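Putative nitroreductase (Thermotoga maritima, PDB 1VKW) is a putative nitroreductase, probably an oxidoreductase of the FMN-dependent nitroreductase superfamily, though its substrate and reaction remain to be established. Local coordinates at residues Asp54-Leu59 / Tyr65-Ala70; Gln83-Val88 / Ala186-Tyr191; Ile153-Ala158 / Gln162-Lys167; Gly170-Ile175 / Gln205-Asp210. All coordinates share one frame; numbering follows the deposited sequence.

Interaction 1. Residues Asp54-Leu59 / Tyr65-Ala70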
loop_
_atom_site.group_PDB
_atom_site.type_symbol
_atom_site.label_atom_id
_atom_site.label_comp_id
_atom_site.label_asym_id
_atom_site.label_seq_id
_atom_site.Cartn_x
_atom_site.Cartn_y
_atom_site.Cartn_z
ATOM N N ASP A 54 4.014 -15.028 4.168
ATOM C CA ASP A 54 2.959 -16.029 4.256
ATOM C C ASP A 54 1.669 -15.359 4.727
ATOM O O ASP A 54 1.350 -15.350 5.918
ATOM C CB ASP A 54 3.386 -17.146 5.215
ATOM C CG ASP A 54 2.453 -18.334 5.188
ATOM O OD1 ASP A 54 1.474 -18.315 4.412
ATOM O OD2 ASP A 54 2.625 -19.337 5.915
ATOM N N TRP A 55 0.928 -14.794 3.780
ATOM C CA TRP A 55 -0.264 -14.023 4.116
ATOM C C TRP A 55 -1.442 -14.918 4.495
ATOM O O TRP A 55 -1.692 -15.963 3.876
ATOM C CB TRP A 55 -0.629 -13.051 2.991
ATOM C CG TRP A 55 0.388 -11.972 2.870
ATOM C CD1 TRP A 55 1.415 -11.911 1.981
ATOM C CD2 TRP A 55 0.514 -10.820 3.709
ATOM N NE1 TRP A 55 2.157 -10.773 2.193
ATOM C CE2 TRP A 55 1.628 -10.087 3.254
ATOM C CE3 TRP A 55 -0.214 -10.322 4.801
ATOM C CZ2 TRP A 55 2.035 -8.884 3.847
ATOM C CZ3 TRP A 55 0.187 -9.121 5.384
ATOM C CH2 TRP A 55 1.304 -8.420 4.907
ATOM N N LYS A 56 -2.133 -14.491 5.549
ATOM C CA LYS A 56 -3.254 -15.213 6.123
ATOM C C LYS A 56 -4.454 -14.283 6.144
ATOM O O LYS A 56 -4.301 -13.071 6.348
ATOM C CB LYS A 56 -2.921 -15.652 7.546
ATOM C CG LYS A 56 -1.702 -16.563 7.660
ATOM C CD LYS A 56 -1.872 -17.842 6.849
ATOM C CE LYS A 56 -1.062 -18.993 7.434
ATOM N NZ LYS A 56 0.368 -18.638 7.650
ATOM N N ILE A 57 -5.636 -14.856 5.923
ATOM C CA ILE A 57 -6.881 -14.097 5.861
ATOM C C ILE A 57 -7.866 -14.691 6.862
ATOM O O ILE A 57 -8.207 -15.869 6.766
ATOM C CB ILE A 57 -7.489 -14.129 4.422
ATOM C CG1 ILE A 57 -6.431 -13.834 3.345
ATOM C CG2 ILE A 57 -8.624 -13.119 4.293
ATOM C CD1 ILE A 57 -5.817 -15.077 2.710
ATOM N N ASN A 58 -8.297 -13.882 7.830
ATOM C CA ASN A 58 -9.300 -14.308 8.802
ATOM C C ASN A 58 -10.650 -13.662 8.501
ATOM O O ASN A 58 -10.791 -12.440 8.581
ATOM C CB ASN A 58 -8.863 -13.969 10.233
ATOM C CG ASN A 58 -9.787 -14.577 11.291
ATOM O OD1 ASN A 58 -10.111 -13.934 12.290
ATOM N ND2 ASN A 58 -10.211 -15.819 11.073
ATOM N N LEU A 59 -11.632 -14.493 8.152
ATOM C CA LEU A 59 -13.008 -14.041 7.930
ATOM C C LEU A 59 -13.973 -14.846 8.808
ATOM O O LEU A 59 -15.125 -15.086 8.443
ATOM C CB LEU A 59 -13.386 -14.079 6.432
ATOM C CG LEU A 59 -12.834 -15.153 5.481
ATOM C CD1 LEU A 59 -13.640 -15.172 4.186
ATOM C CD2 LEU A 59 -11.372 -14.925 5.153
ATOM N N TYR A 65 -9.780 -9.576 8.785
ATOM C CA TYR A 65 -8.424 -9.034 8.690
ATOM C C TYR A 65 -7.402 -9.982 8.069
ATOM O O TYR A 65 -7.530 -11.212 8.145
ATOM C CB TYR A 65 -7.932 -8.547 10.058
ATOM C CG TYR A 65 -7.746 -9.629 11.096
ATOM C CD1 TYR A 65 -6.573 -10.375 11.151
ATOM C CD2 TYR A 65 -8.730 -9.883 12.050
ATOM C CE1 TYR A 65 -6.387 -11.362 12.112
ATOM C CE2 TYR A 65 -8.556 -10.871 13.018
ATOM C CZ TYR A 65 -7.379 -11.605 13.043
ATOM O OH TYR A 65 -7.192 -12.586 13.992
ATOM N N ILE A 66 -6.389 -9.368 7.464
ATOM C CA ILE A 66 -5.280 -10.058 6.824
ATOM C C ILE A 66 -4.031 -9.762 7.634
ATOM O O ILE A 66 -3.907 -8.685 8.225
ATOM C CB ILE A 66 -5.123 -9.565 5.367
ATOM C CG1 ILE A 66 -6.241 -10.126 4.494
ATOM C CG2 ILE A 66 -3.770 -9.969 4.774
ATOM C CD1 ILE A 66 -6.334 -9.482 3.129
ATOM N N TYR A 67 -3.110 -10.718 7.663
ATOM C CA TYR A 67 -1.852 -10.544 8.368
ATOM C C TYR A 67 -0.845 -11.616 7.971
ATOM O O TYR A 67 -1.193 -12.626 7.357
ATOM C CB TYR A 67 -2.078 -10.633 9.871
ATOM C CG TYR A 67 -2.526 -12.003 10.297
ATOM C CD1 TYR A 67 -3.853 -12.397 10.146
ATOM C CD2 TYR A 67 -1.621 -12.921 10.814
ATOM C CE1 TYR A 67 -4.273 -13.659 10.520
ATOM C CE2 TYR A 67 -2.031 -14.189 11.200
ATOM C CZ TYR A 67 -3.361 -14.554 11.049
ATOM O OH TYR A 67 -3.778 -15.812 11.424
ATOM N N ALA A 68 0.407 -11.394 8.354
ATOM C CA ALA A 68 1.460 -12.383 8.175
ATOM C C ALA A 68 2.458 -12.255 9.311
ATOM O O ALA A 68 2.515 -11.228 9.990
ATOM C CB ALA A 68 2.150 -12.189 6.830
ATOM N N LYS A 69 3.235 -13.305 9.529
ATOM C CA LYS A 69 4.295 -13.264 10.518
ATOM C C LYS A 69 5.495 -12.556 9.904
ATOM O O LYS A 69 5.855 -12.816 8.748
ATOM C CB LYS A 69 4.675 -14.679 10.961
ATOM N N ALA A 70 6.089 -11.641 10.664
ATOM C CA ALA A 70 7.322 -10.981 10.248
ATOM C C ALA A 70 8.305 -10.924 11.410
ATOM O O ALA A 70 7.903 -10.888 12.574
ATOM C CB ALA A 70 7.032 -9.569 9.712
HETATM O O HOH W 1 4.946 -14.522 6.817
#
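K56, I57 and N58 pair with Y67, I66 and Y65 as the antiparallel beta hairpin of strands 56-58 and 64-67, at the outer end of a four-stranded antiparallel sheet. K56-Y67 and N58-Y65 are hydrogen-bonded pairs, with N58 N to Y65 O at 2.8 Å and 170° the straightest of the four backbone bonds. Between them I57 and I66 form a non-hydrogen-bonded pair, and I66 CA sends a CA-H...O contact of 3.2 Å to K56 O.

Packing is tight round I66, A68 and W55. I66 CG2 presses obliquely on W55 CE3 at 3.6 Å while I66 CG1 runs alongside CG2 of the partly exposed I57; helices 35-43 and 74-93 cover this side. W55 NE1 is bonded to Q83 and its ring meets that of Y80.

The solvent side is at K56 and D54, with N58, Y65 and Y67 partly exposed. Both tyrosines have CG between the backbone N and the carbonyl carbon (chi1 66° in each), which leans the rings across the hairpin: Y67 lays one face over K56 CB and Y65 one face over N58 CB, two CH-pi contacts. The amide of N58 turns to S60 and S61 in the connecting loop, and K56 NZ reaches back to D54 OD2 in a salt bridge. Back at W55, A68 CB stands over the six-membered ring, 3.8 Å from its centroid and 18° off the normal.

Interaction 2. Residues Gln83-Val88 / Ala186-Tyr191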
loop_
_atom_site.group_PDB
_atom_site.type_symbol
_atom_site.label_atom_id
_atom_site.label_comp_id
_atom_site.label_asym_id
_atom_site.label_seq_id
_atom_site.Cartn_x
_atom_site.Cartn_y
_atom_site.Cartn_z
ATOM N N GLN A 83 4.438 -5.510 0.700
ATOM C CA GLN A 83 3.457 -6.492 0.254
ATOM C C GLN A 83 2.071 -6.183 0.791
ATOM O O GLN A 83 1.083 -6.340 0.079
ATOM C CB GLN A 83 3.890 -7.906 0.648
ATOM C CG GLN A 83 5.081 -8.396 -0.147
ATOM C CD GLN A 83 5.623 -9.723 0.350
ATOM O OE1 GLN A 83 4.866 -10.607 0.745
ATOM N NE2 GLN A 83 6.942 -9.863 0.327
ATOM N N GLY A 84 2.012 -5.755 2.048
ATOM C CA GLY A 84 0.761 -5.423 2.717
ATOM C C GLY A 84 -0.014 -4.299 2.042
ATOM O O GLY A 84 -1.233 -4.380 1.900
ATOM N N GLU A 85 0.684 -3.254 1.611
ATOM C CA GLU A 85 0.009 -2.162 0.926
ATOM C C GLU A 85 -0.456 -2.572 -0.478
ATOM O O GLU A 85 -1.478 -2.077 -0.944
ATOM C CB GLU A 85 0.863 -0.895 0.919
ATOM C CG GLU A 85 0.164 0.351 0.373
ATOM C CD GLU A 85 -1.001 0.872 1.208
ATOM O OE1 GLU A 85 -1.325 0.286 2.260
ATOM O OE2 GLU A 85 -1.602 1.900 0.811
ATOM N N GLN A 86 0.250 -3.498 -1.136
ATOM C CA GLN A 86 -0.242 -4.056 -2.395
ATOM C C GLN A 86 -1.611 -4.707 -2.205
ATOM O O GLN A 86 -2.519 -4.537 -3.029
ATOM C CB GLN A 86 0.760 -5.058 -2.981
ATOM C CG GLN A 86 1.955 -4.371 -3.647
ATOM C CD GLN A 86 2.994 -5.358 -4.112
ATOM O OE1 GLN A 86 2.813 -6.011 -5.139
ATOM N NE2 GLN A 86 4.079 -5.489 -3.349
ATOM N N ILE A 87 -1.755 -5.441 -1.106
ATOM C CA ILE A 87 -3.028 -6.089 -0.765
ATOM C C ILE A 87 -4.121 -5.058 -0.443
ATOM O O ILE A 87 -5.266 -5.192 -0.908
ATOM C CB ILE A 87 -2.830 -7.081 0.409
ATOM C CG1 ILE A 87 -1.849 -8.193 -0.001
ATOM C CG2 ILE A 87 -4.165 -7.679 0.837
ATOM C CD1 ILE A 87 -1.284 -8.987 1.170
ATOM N N VAL A 88 -3.762 -4.038 0.339
ATOM C CA VAL A 88 -4.678 -2.928 0.666
ATOM C C VAL A 88 -5.235 -2.290 -0.592
ATOM O O VAL A 88 -6.447 -2.091 -0.721
ATOM C CB VAL A 88 -3.973 -1.839 1.519
ATOM C CG1 VAL A 88 -4.783 -0.537 1.555
ATOM C CG2 VAL A 88 -3.744 -2.340 2.927
ATOM N N ALA A 186 4.936 3.171 1.553
ATOM C CA ALA A 186 5.175 4.250 0.602
ATOM C C ALA A 186 5.880 3.735 -0.655
ATOM O O ALA A 186 5.565 4.151 -1.773
ATOM C CB ALA A 186 5.995 5.354 1.250
ATOM N N LEU A 187 6.831 2.827 -0.466
ATOM C CA LEU A 187 7.587 2.260 -1.585
ATOM C C LEU A 187 6.678 1.503 -2.544
ATOM O O LEU A 187 6.895 1.542 -3.761
ATOM C CB LEU A 187 8.699 1.344 -1.069
ATOM C CG LEU A 187 9.722 0.788 -2.056
ATOM C CD1 LEU A 187 10.629 1.882 -2.564
ATOM C CD2 LEU A 187 10.523 -0.319 -1.371
ATOM N N SER A 188 5.655 0.840 -2.001
ATOM C CA SER A 188 4.650 0.156 -2.822
ATOM C C SER A 188 3.908 1.123 -3.734
ATOM O O SER A 188 3.680 0.816 -4.908
ATOM C CB SER A 188 3.655 -0.641 -1.963
ATOM O OG SER A 188 2.684 0.194 -1.347
ATOM N N HIS A 189 3.542 2.294 -3.214
ATOM C CA HIS A 189 2.884 3.320 -4.035
ATOM C C HIS A 189 3.778 3.828 -5.149
ATOM O O HIS A 189 3.324 4.017 -6.275
ATOM C CB HIS A 189 2.411 4.507 -3.177
ATOM C CG HIS A 189 1.245 4.191 -2.292
ATOM N ND1 HIS A 189 0.223 5.089 -2.058
ATOM C CD2 HIS A 189 0.935 3.078 -1.587
ATOM C CE1 HIS A 189 -0.660 4.540 -1.239
ATOM N NE2 HIS A 189 -0.249 3.324 -0.933
ATOM N N ALA A 190 5.048 4.079 -4.835
ATOM C CA ALA A 190 5.986 4.585 -5.827
ATOM C C ALA A 190 6.241 3.522 -6.897
ATOM O O ALA A 190 6.242 3.806 -8.086
ATOM C CB ALA A 190 7.266 4.999 -5.174
ATOM N N TYR A 191 6.444 2.291 -6.455
ATOM C CA TYR A 191 6.650 1.172 -7.362
ATOM C C TYR A 191 5.468 0.962 -8.320
ATOM O O TYR A 191 5.640 0.893 -9.530
ATOM C CB TYR A 191 6.928 -0.103 -6.567
ATOM C CG TYR A 191 6.868 -1.325 -7.433
ATOM C CD1 TYR A 191 7.982 -1.751 -8.155
ATOM C CD2 TYR A 191 5.685 -2.047 -7.555
ATOM C CE1 TYR A 191 7.919 -2.881 -8.971
ATOM C CE2 TYR A 191 5.603 -3.169 -8.376
ATOM C CZ TYR A 191 6.720 -3.581 -9.078
ATOM O OH TYR A 191 6.622 -4.698 -9.874
#
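The H189 imidazole and the E85 carboxylate, nearly coplanar at 21° between their planes, meet edge to edge where helices 74-93 and 180-198 cross in the middle of the protein. H189 NE2 donates its N-H to E85 OE2 at 2.6 Å, a nearly straight bond of 169°. The oxygen lies in the ring plane but is approached on its anti side, somewhat out of the carboxylate plane. E85 CG, E85 OE2 and S188 OG all lie at the imidazole edge, with E85 CG 3.4 Å from H189 CD2.

E85 gets there by a fold in its chain: CG swings away from its own backbone N, and the bend at chi2 (66°) turns the carboxylate to the histidine. Next to it S188 OG lies against the aliphatic part, 3.1 Å from E85 CG, while its hydrogen bond goes back to I185 O. The helix axes approach to 8.4 Å, and Q86 adds only a distant contact of its CG with S188 CB.

Neither polar group depends on this bond alone. H189 ND1 is bonded to M151 O, at the end of helix 143-153, and E85 OE1 to W100 NE1. With a bond at each end, both planes should be held against rotation about their last torsion. Both imidazole nitrogens face an oxygen acceptor and both carboxylate oxygens face an N-H, so each of these four buried polar atoms has a partner, and the pair joins the two helices by a short bond.

Interaction 3. Residues Ile153-Ala158 / Gln162-Lys167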
loop_
_atom_site.group_PDB
_atom_site.type_symbol
_atom_site.label_atom_id
_atom_site.label_comp_id
_atom_site.label_asym_id
_atom_site.label_seq_id
_atom_site.Cartn_x
_atom_site.Cartn_y
_atom_site.Cartn_z
ATOM N N ILE A 153 2.814 10.144 -1.242
ATOM C CA ILE A 153 2.404 10.911 -0.040
ATOM C C ILE A 153 1.012 10.533 0.460
ATOM O O ILE A 153 0.718 10.692 1.637
ATOM C CB ILE A 153 2.432 12.467 -0.315
ATOM C CG1 ILE A 153 3.847 12.960 -0.634
ATOM C CG2 ILE A 153 1.838 13.265 0.865
ATOM C CD1 ILE A 153 4.918 12.254 0.102
ATOM N N LEU A 154 0.157 10.043 -0.430
ATOM C CA LEU A 154 -1.169 9.586 -0.015
ATOM C C LEU A 154 -1.137 8.232 0.702
ATOM O O LEU A 154 -2.173 7.753 1.144
ATOM C CB LEU A 154 -2.134 9.550 -1.210
ATOM C CG LEU A 154 -2.352 10.923 -1.872
ATOM C CD1 LEU A 154 -3.130 10.813 -3.156
ATOM C CD2 LEU A 154 -3.025 11.919 -0.917
ATOM N N ALA A 155 0.038 7.619 0.821
ATOM C CA ALA A 155 0.172 6.352 1.539
ATOM C C ALA A 155 -0.246 6.533 2.986
ATOM O O ALA A 155 -0.110 7.631 3.532
ATOM C CB ALA A 155 1.624 5.848 1.482
ATOM N N PRO A 156 -0.754 5.472 3.611
ATOM C CA PRO A 156 -1.034 5.516 5.028
ATOM C C PRO A 156 0.269 5.337 5.791
ATOM O O PRO A 156 1.268 4.864 5.235
ATOM C CB PRO A 156 -1.964 4.321 5.242
ATOM C CG PRO A 156 -1.516 3.327 4.214
ATOM C CD PRO A 156 -1.096 4.161 3.029
ATOM N N SER A 157 0.252 5.752 7.049
ATOM C CA SER A 157 1.382 5.549 7.945
ATOM C C SER A 157 0.844 5.450 9.362
ATOM O O SER A 157 -0.175 6.071 9.678
ATOM C CB SER A 157 2.391 6.693 7.815
ATOM O OG SER A 157 1.802 7.965 8.064
ATOM N N ALA A 158 1.520 4.657 10.195
ATOM C CA ALA A 158 1.215 4.569 11.612
ATOM C C ALA A 158 1.047 5.956 12.225
ATOM O O ALA A 158 1.952 6.794 12.127
ATOM C CB ALA A 158 2.317 3.811 12.334
ATOM N N GLN A 162 3.685 10.016 8.682
ATOM C CA GLN A 162 4.168 10.316 7.321
ATOM C C GLN A 162 5.688 10.404 7.312
ATOM O O GLN A 162 6.250 11.432 6.935
ATOM C CB GLN A 162 3.564 11.634 6.816
ATOM C CG GLN A 162 2.053 11.670 6.763
ATOM C CD GLN A 162 1.484 13.088 6.823
ATOM O OE1 GLN A 162 1.663 13.884 5.890
ATOM N NE2 GLN A 162 0.767 13.387 7.894
ATOM N N PRO A 163 6.349 9.327 7.743
ATOM C CA PRO A 163 7.771 9.375 8.093
ATOM C C PRO A 163 8.734 9.223 6.894
ATOM O O PRO A 163 9.674 8.436 6.965
ATOM C CB PRO A 163 7.909 8.184 9.056
ATOM C CG PRO A 163 6.913 7.174 8.539
ATOM C CD PRO A 163 5.782 7.970 7.937
ATOM N N TRP A 164 8.523 9.990 5.829
ATOM C CA TRP A 164 9.281 9.790 4.582
ATOM C C TRP A 164 10.103 10.990 4.176
ATOM O O TRP A 164 9.662 12.139 4.272
ATOM C CB TRP A 164 8.342 9.441 3.435
ATOM C CG TRP A 164 7.298 8.454 3.791
ATOM C CD1 TRP A 164 7.482 7.151 4.122
ATOM C CD2 TRP A 164 5.887 8.684 3.832
ATOM N NE1 TRP A 164 6.272 6.554 4.378
ATOM C CE2 TRP A 164 5.275 7.470 4.197
ATOM C CE3 TRP A 164 5.077 9.794 3.591
ATOM C CZ2 TRP A 164 3.889 7.336 4.331
ATOM C CZ3 TRP A 164 3.689 9.654 3.722
ATOM C CH2 TRP A 164 3.122 8.436 4.085
ATOM N N LYS A 165 11.309 10.718 3.705
ATOM C CA LYS A 165 12.108 11.731 3.044
ATOM C C LYS A 165 12.371 11.193 1.649
ATOM O O LYS A 165 12.853 10.063 1.514
ATOM C CB LYS A 165 13.409 11.961 3.817
ATOM C CG LYS A 165 14.166 13.238 3.493
ATOM C CD LYS A 165 15.308 13.479 4.531
ATOM C CE LYS A 165 16.157 14.719 4.236
ATOM N NZ LYS A 165 17.371 14.840 5.134
ATOM N N ILE A 166 12.045 11.987 0.627
ATOM C CA ILE A 166 12.065 11.535 -0.767
ATOM C C ILE A 166 13.036 12.375 -1.580
ATOM O O ILE A 166 13.060 13.612 -1.466
ATOM C CB ILE A 166 10.647 11.637 -1.400
ATOM C CG1 ILE A 166 9.604 10.910 -0.541
ATOM C CG2 ILE A 166 10.638 11.132 -2.860
ATOM C CD1 ILE A 166 8.153 11.125 -1.041
ATOM N N LYS A 167 13.822 11.697 -2.414
ATOM C CA LYS A 167 14.808 12.361 -3.247
ATOM C C LYS A 167 14.781 11.770 -4.636
ATOM O O LYS A 167 14.811 10.553 -4.802
ATOM C CB LYS A 167 16.222 12.226 -2.641
ATOM C CG LYS A 167 17.299 12.953 -3.426
ATOM C CD LYS A 167 18.666 12.854 -2.753
ATOM C CE LYS A 167 19.159 11.416 -2.632
ATOM N NZ LYS A 167 20.509 11.387 -1.986
#
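The loop after helix 143-153 wraps round W164, and an inverse gamma turn centred on P163 leads from it into strand 165-168, an outermost strand of the second antiparallel sheet. Q162 C and P163 CD lie over one face of the indole, near its rim. The six-membered ring meets the backbone of 153-158 at the rim: A155 O lies at the edge, 3.4 Å from W164 CH2, and P156 O lies in the ring plane at 3.7 Å from CZ2. A155 CB adds an apolar contact at 3.9 Å from CZ2, and S157 CB comes to the same atom obliquely. Nothing in the model bonds P156 O, which the contact buries. W164 NE1 is bonded to D182 O, so the other end of the indole is held by helix 180-198, where A186 also touches it.

Beyond the ring, the terminal methyls of I153 and I166 touch, CD1 to CD1 at 3.6 Å. R127 bonds I153 O and L154 O, and R22 also bonds L154 O. S157 closes the loop: chi1 of 57° sets OG between its backbone N and carbonyl carbon, where it accepts a hydrogen bond from Q162 N at 2.9 Å and 149°.

Interaction 4. Residues Gly170-Ile175 / Gln205-Asp210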
loop_
_atom_site.group_PDB
_atom_site.type_symbol
_atom_site.label_atom_id
_atom_site.label_comp_id
_atom_site.label_asym_id
_atom_site.label_seq_id
_atom_site.Cartn_x
_atom_site.Cartn_y
_atom_site.Cartn_z
ATOM N N GLY A 170 17.221 11.826 -10.976
ATOM C CA GLY A 170 17.314 11.662 -12.424
ATOM C C GLY A 170 16.890 10.257 -12.807
ATOM O O GLY A 170 15.813 10.074 -13.376
ATOM N N GLY A 171 17.719 9.265 -12.491
ATOM C CA GLY A 171 17.374 7.862 -12.752
ATOM C C GLY A 171 16.491 7.183 -11.698
ATOM O O GLY A 171 15.821 6.193 -11.979
ATOM N N GLU A 172 16.489 7.715 -10.484
ATOM C CA GLU A 172 15.914 7.009 -9.335
ATOM C C GLU A 172 15.120 7.919 -8.434
ATOM O O GLU A 172 15.350 9.124 -8.398
ATOM C CB GLU A 172 17.021 6.375 -8.492
ATOM C CG GLU A 172 18.028 5.582 -9.286
ATOM C CD GLU A 172 19.060 4.904 -8.424
ATOM O OE1 GLU A 172 19.114 5.157 -7.198
ATOM O OE2 GLU A 172 19.819 4.102 -8.986
ATOM N N LEU A 173 14.199 7.309 -7.701
ATOM C CA LEU A 173 13.416 7.975 -6.666
ATOM C C LEU A 173 13.755 7.201 -5.418
ATOM O O LEU A 173 13.626 5.977 -5.396
ATOM C CB LEU A 173 11.915 7.905 -6.972
ATOM C CG LEU A 173 10.916 8.811 -6.243
ATOM C CD1 LEU A 173 11.300 10.289 -6.254
ATOM C CD2 LEU A 173 9.560 8.647 -6.905
ATOM N N CYS A 174 14.285 7.910 -4.429
ATOM C CA CYS A 174 14.727 7.306 -3.175
ATOM C C CYS A 174 13.843 7.743 -2.022
ATOM O O CYS A 174 13.561 8.925 -1.878
ATOM C CB CYS A 174 16.178 7.687 -2.898
ATOM S SG CYS A 174 17.327 7.094 -4.171
ATOM N N ILE A 175 13.412 6.775 -1.216
ATOM C CA ILE A 175 12.627 7.019 -0.017
ATOM C C ILE A 175 13.406 6.502 1.184
ATOM O O ILE A 175 13.793 5.329 1.217
ATOM C CB ILE A 175 11.281 6.280 -0.098
ATOM C CG1 ILE A 175 10.495 6.735 -1.330
ATOM C CG2 ILE A 175 10.470 6.502 1.175
ATOM C CD1 ILE A 175 9.294 5.869 -1.622
ATOM N N GLN A 205 16.072 -1.280 -4.958
ATOM C CA GLN A 205 17.367 -1.563 -4.359
ATOM C C GLN A 205 17.517 -0.879 -3.010
ATOM O O GLN A 205 17.243 0.313 -2.882
ATOM C CB GLN A 205 18.484 -1.113 -5.303
ATOM C CG GLN A 205 18.508 -1.922 -6.582
ATOM C CD GLN A 205 19.741 -1.683 -7.399
ATOM O OE1 GLN A 205 20.368 -0.629 -7.289
ATOM N NE2 GLN A 205 20.096 -2.652 -8.234
ATOM N N LYS A 206 17.964 -1.640 -2.007
ATOM C CA LYS A 206 18.262 -1.074 -0.697
ATOM C C LYS A 206 19.554 -0.294 -0.808
ATOM O O LYS A 206 20.498 -0.755 -1.439
ATOM C CB LYS A 206 18.406 -2.154 0.376
ATOM C CG LYS A 206 18.509 -1.573 1.777
ATOM C CD LYS A 206 19.012 -2.572 2.808
ATOM C CE LYS A 206 18.742 -2.039 4.225
ATOM N NZ LYS A 206 19.142 -2.988 5.290
ATOM N N ARG A 207 19.574 0.891 -0.203
ATOM C CA ARG A 207 20.737 1.775 -0.196
ATOM C C ARG A 207 21.035 2.189 1.237
ATOM O O ARG A 207 20.228 2.873 1.869
ATOM C CB ARG A 207 20.452 3.017 -1.024
ATOM C CG ARG A 207 20.220 2.730 -2.470
ATOM C CD ARG A 207 21.425 2.144 -3.205
ATOM N NE ARG A 207 21.050 1.809 -4.574
ATOM C CZ ARG A 207 20.906 2.695 -5.552
ATOM N NH1 ARG A 207 21.126 3.994 -5.340
ATOM N NH2 ARG A 207 20.540 2.275 -6.756
ATOM N N GLY A 208 22.187 1.771 1.753
ATOM C CA GLY A 208 22.580 2.098 3.124
ATOM C C GLY A 208 21.639 1.493 4.150
ATOM O O GLY A 208 21.138 0.389 3.958
ATOM N N GLU A 209 21.387 2.231 5.231
ATOM C CA GLU A 209 20.712 1.686 6.416
ATOM C C GLU A 209 19.197 1.810 6.365
ATOM O O GLU A 209 18.496 0.950 6.893
ATOM C CB GLU A 209 21.215 2.387 7.693
ATOM C CG GLU A 209 22.718 2.267 7.934
ATOM C CD GLU A 209 23.194 3.059 9.146
ATOM O OE1 GLU A 209 22.364 3.379 10.035
ATOM O OE2 GLU A 209 24.411 3.357 9.216
ATOM N N ASP A 210 18.685 2.877 5.755
ATOM C CA ASP A 210 17.250 3.179 5.860
ATOM C C ASP A 210 16.639 3.802 4.609
ATOM O O ASP A 210 15.669 4.547 4.697
ATOM C CB ASP A 210 17.016 4.090 7.066
ATOM C CG ASP A 210 17.665 5.461 6.909
ATOM O OD1 ASP A 210 18.328 5.735 5.887
ATOM O OD2 ASP A 210 17.550 6.340 7.778
HETATM O O HOH W 2 22.396 4.695 -8.179
#
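E172 leaves strand 172-176 with CG beside its backbone N and an extended chain, while R207 bends at chi2 (-64°), and the two chains meet at about a right angle to form a salt bridge. The strong bond is R207 NH2 to E172 OE2, 3.0 Å and 168°: the oxygen lies in the guanidinium plane and receives the N-H on its syn side, though well out of the carboxylate plane. The second, R207 NH1 to E172 OE1, is weak and bent, consistent with the 55° between the two planes, which is far from a coplanar two-bond pairing. A water donates to E172 OE2 and is held weakly by R207 NH1.

R207 NH2 also serves Q205 OE1 at 3.0 Å, again in the guanidinium plane. Both partners of this nitrogen thus lie at the guanidinium edge, and the glutamine, from the same strand, steadies the arginine that binds E172.

Strands 172-176 and 203-207 are not neighbours: strand 211-215 runs between them in the antiparallel sheet. The salt bridge therefore spans that strand, over C213, which is disulfide-bonded to C174, while L173 and I175 pack against helix 143-153 from the sheet's other face.

Overall arrangement
Interaction 2 is the buried centre of the set, and interaction 3, also largely buried, touches it: E85 OE2 packs on P156 CD and the H189 ring on A155. Interactions 1 and 4 are partly buried and lie in different sheets, about 28 Å apart between centres. Helix 74-93 links interaction 1 to the core through the W55-Q83 bond and I87; helix 180-198 does so for interaction 4 through I175. Interactions 3 and 4 share one sheet, where K167 O and C174 N bond. Chemistry follows place: backbone pairing and aromatic faces in the hairpin, a buried His-carboxylate bond at the helix crossing, indole packing in the loop, and a hydrated salt bridge across the sheet.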